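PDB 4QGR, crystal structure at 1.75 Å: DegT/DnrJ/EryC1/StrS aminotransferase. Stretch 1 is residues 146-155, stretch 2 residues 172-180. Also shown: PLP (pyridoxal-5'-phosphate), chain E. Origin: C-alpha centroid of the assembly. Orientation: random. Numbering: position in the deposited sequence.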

# COMPACT_ATOMS: atom_id res chain seq x y z
N LEU A 146 -3.41 0.18 -22.73
CA LEU A 146 -4.31 -0.92 -22.36
C LEU A 146 -3.86 -2.22 -22.99
O LEU A 146 -3.52 -2.25 -24.15
CB LEU A 146 -5.77 -0.61 -22.73
CG LEU A 146 -6.82 -1.45 -21.97
CD1 LEU A 146 -6.78 -1.16 -20.47
CD2 LEU A 146 -8.23 -1.22 -22.47
N PHE A 147 -3.87 -3.29 -22.22
CA PHE A 147 -3.51 -4.66 -22.68
C PHE A 147 -2.07 -4.80 -23.13
O PHE A 147 -1.70 -5.83 -23.70
CB PHE A 147 -4.47 -5.20 -23.78
CG PHE A 147 -5.94 -5.16 -23.40
CD1 PHE A 147 -6.38 -5.42 -22.10
CD2 PHE A 147 -6.88 -4.83 -24.34
CE1 PHE A 147 -7.74 -5.38 -21.78
CE2 PHE A 147 -8.27 -4.81 -24.01
CZ PHE A 147 -8.69 -5.09 -22.72
N GLY A 148 -1.28 -3.77 -22.86
CA GLY A 148 0.16 -3.78 -23.23
C GLY A 148 0.56 -2.94 -24.39
O GLY A 148 1.77 -2.82 -24.68
N LEU A 149 -0.42 -2.30 -25.04
CA LEU A 149 -0.20 -1.55 -26.26
C LEU A 149 -0.05 -0.06 -25.94
O LEU A 149 -0.93 0.51 -25.30
CB LEU A 149 -1.40 -1.72 -27.18
CG LEU A 149 -1.37 -1.02 -28.56
CD1 LEU A 149 -0.24 -1.58 -29.37
CD2 LEU A 149 -2.73 -1.18 -29.25
N ALA A 150 1.06 0.57 -26.39
CA ALA A 150 1.30 1.96 -26.03
C ALA A 150 0.23 2.89 -26.63
O ALA A 150 -0.18 2.73 -27.79
CB ALA A 150 2.68 2.43 -26.50
N ALA A 151 -0.21 3.82 -25.81
CA ALA A 151 -1.13 4.88 -26.23
C ALA A 151 -0.43 5.86 -27.19
O ALA A 151 0.80 5.79 -27.42
CB ALA A 151 -1.68 5.62 -25.01
N SER A 152 -1.19 6.82 -27.71
CA SER A 152 -0.68 7.70 -28.76
C SER A 152 0.01 8.91 -28.21
O SER A 152 -0.55 10.00 -28.25
CB SER A 152 -1.79 8.10 -29.71
OG SER A 152 -2.18 6.95 -30.44
N TYR A 153 1.21 8.73 -27.65
CA TYR A 153 1.82 9.77 -26.81
C TYR A 153 2.21 11.05 -27.57
O TYR A 153 2.19 12.12 -26.95
CB TYR A 153 3.01 9.22 -25.99
CG TYR A 153 2.46 8.32 -24.92
CD1 TYR A 153 1.85 8.87 -23.79
CD2 TYR A 153 2.50 6.94 -25.05
CE1 TYR A 153 1.28 8.07 -22.81
CE2 TYR A 153 1.91 6.13 -24.07
CZ TYR A 153 1.30 6.71 -22.97
OH TYR A 153 0.65 5.96 -21.97
N ASN A 154 2.52 10.95 -28.85
CA ASN A 154 2.91 12.20 -29.56
C ASN A 154 1.74 13.14 -29.67
O ASN A 154 1.85 14.30 -29.32
CB ASN A 154 3.51 11.93 -30.92
CG ASN A 154 4.71 11.04 -30.83
OD1 ASN A 154 5.43 11.00 -29.81
ND2 ASN A 154 4.90 10.25 -31.86
N ARG A 155 0.59 12.63 -30.12
CA ARG A 155 -0.58 13.48 -30.22
C ARG A 155 -1.12 13.93 -28.84
O ARG A 155 -1.60 15.07 -28.68
CB ARG A 155 -1.64 12.81 -31.06
CG ARG A 155 -1.13 12.54 -32.47
CD ARG A 155 -2.13 11.81 -33.33
NE ARG A 155 -3.21 12.73 -33.64
CZ ARG A 155 -4.46 12.36 -33.90
NH1 ARG A 155 -4.80 11.08 -33.89
NH2 ARG A 155 -5.36 13.30 -34.16
N1 PLP E . -3.82 0.63 -13.91
C2 PLP E . -4.18 -0.37 -14.74
C2A PLP E . -4.40 -0.12 -16.22
C3 PLP E . -4.26 -1.75 -14.20
O3 PLP E . -4.56 -2.74 -15.03
C4 PLP E . -4.09 -1.94 -12.73
C4A PLP E . -4.06 -3.22 -11.99
O4A PLP E . -3.55 -4.22 -12.43
C5 PLP E . -3.71 -0.76 -11.94
C6 PLP E . -3.60 0.47 -12.59
C5A PLP E . -3.49 -0.87 -10.45
O4P PLP E . -2.33 -1.65 -10.13
P PLP E . -2.29 -2.52 -8.77
O1P PLP E . -0.83 -2.92 -8.56
O2P PLP E . -2.90 -1.69 -7.67
O3P PLP E . -3.14 -3.73 -9.16
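Stretch 2 172-180: AQSIGGKRD

Stretch 2 runs alongside stretch 1 in the same general direction. Gln173 and Ser174 lie by Leu146 to Gly148, and Arg179 lies by Ala150 to Asn154. The paired CA atoms are 3.9 Å apart at Gly148 and Ser174 and 6.4 Å apart at Ala150 and Arg179. Most of stretch 2 is loop or turn, with a short strand at Lys178 and Arg179. Stretch 1 is largely loop until a helix begins at Tyr153. The two bury 456 Å² between them.

Gln173 holds the first end. Its CA-to-CB bond points toward stretch 1, with chi1 m and chi2 t. Its OE1 accepts a hydrogen bond from Phe147 N at 2.7 Å. On the same amide, NE2 donates to PLP O3 at 2.8 Å. One side chain thus links the Phe147 backbone to the cofactor.

Gly148 packs tightly on the backbone here. Its CA lies 3.2 Å from Gln173 O, a CA-H...O contact. Its phi of 106° and psi of -3° call for glycine. Gly148 O is 3.7 Å from Ser174 CB.

A type II beta turn then runs from Ser174 to Gly177, closed by Gly177 N to Ser174 O at 2.9 Å. A CB on Gly177 would clash with Gly148 O.

Arg179 has the largest covered area, 112 Å². Its CB meets Ala150 CB at 3.9 Å, and its chain extends with chi1, chi2 and chi3 all t. The guanidinium lies with one face against the backbone leading into the helix. Ala151 O is 3.7 Å from NH1 of Arg179, and Tyr153 N is 3.9 Å from its NH2. Asn154 ND2 sits at the guanidinium edge, 3.6 Å from Arg179 NH2. Water 1 bridges the stretches, donating to Ala150 O at 2.7 Å and accepting from Arg179 NH1 at 3.0 Å.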

# COMPACT_ATOMS: atom_id res chain seq x y z
N ALA A 172 0.66 0.09 -16.22
CA ALA A 172 0.37 -1.09 -15.41
C ALA A 172 0.50 -2.34 -16.25
O ALA A 172 0.95 -3.38 -15.75
CB ALA A 172 -1.03 -1.02 -14.82
N GLN A 173 0.08 -2.28 -17.50
CA GLN A 173 -0.06 -3.49 -18.29
C GLN A 173 0.96 -3.59 -19.37
O GLN A 173 0.89 -4.51 -20.19
CB GLN A 173 -1.46 -3.54 -18.92
CG GLN A 173 -2.58 -3.72 -17.91
CD GLN A 173 -3.98 -3.71 -18.52
OE1 GLN A 173 -4.20 -4.13 -19.66
NE2 GLN A 173 -4.93 -3.26 -17.74
N SER A 174 1.93 -2.67 -19.42
CA SER A 174 2.74 -2.57 -20.64
C SER A 174 4.25 -2.64 -20.45
O SER A 174 4.98 -2.28 -21.35
CB SER A 174 2.41 -1.28 -21.36
OG SER A 174 2.65 -0.17 -20.53
N ILE A 175 4.74 -3.12 -19.32
CA ILE A 175 6.22 -3.28 -19.18
C ILE A 175 6.72 -4.38 -20.14
O ILE A 175 6.21 -5.50 -20.13
CB ILE A 175 6.66 -3.47 -17.71
CG1 ILE A 175 6.26 -2.25 -16.88
CG2 ILE A 175 8.17 -3.71 -17.62
CD1 ILE A 175 6.80 -0.93 -17.36
N GLY A 176 7.67 -4.03 -21.01
CA GLY A 176 8.09 -4.89 -22.10
C GLY A 176 7.63 -4.41 -23.43
O GLY A 176 8.21 -4.77 -24.45
N GLY A 177 6.57 -3.57 -23.43
CA GLY A 177 6.07 -2.97 -24.64
C GLY A 177 6.95 -1.79 -25.08
O GLY A 177 7.68 -1.21 -24.27
N LYS A 178 6.88 -1.49 -26.36
CA LYS A 178 7.57 -0.33 -26.89
C LYS A 178 6.95 0.20 -28.16
O LYS A 178 6.21 -0.48 -28.84
CB LYS A 178 9.05 -0.64 -27.08
CG LYS A 178 9.33 -1.81 -27.97
CD LYS A 178 10.83 -1.89 -28.24
CE LYS A 178 11.31 -3.30 -28.09
NZ LYS A 178 12.72 -3.49 -28.58
N ARG A 179 7.25 1.46 -28.44
CA ARG A 179 6.67 2.19 -29.58
C ARG A 179 7.82 3.07 -30.09
O ARG A 179 8.39 3.86 -29.33
CB ARG A 179 5.46 3.00 -29.12
CG ARG A 179 5.03 4.19 -29.99
CD ARG A 179 4.00 5.03 -29.21
NE ARG A 179 3.66 6.30 -29.85
CZ ARG A 179 2.62 6.48 -30.66
NH1 ARG A 179 1.81 5.48 -30.96
NH2 ARG A 179 2.42 7.70 -31.20
N ASP A 180 8.18 2.84 -31.35
CA ASP A 180 9.31 3.49 -32.03
C ASP A 180 10.54 3.62 -31.14
O ASP A 180 11.10 4.70 -30.96
CB ASP A 180 8.85 4.84 -32.58
CG ASP A 180 7.62 4.71 -33.47
OD1 ASP A 180 7.60 3.79 -34.32
OD2 ASP A 180 6.66 5.48 -33.28
O HOH W 1 1.23 2.61 -30.14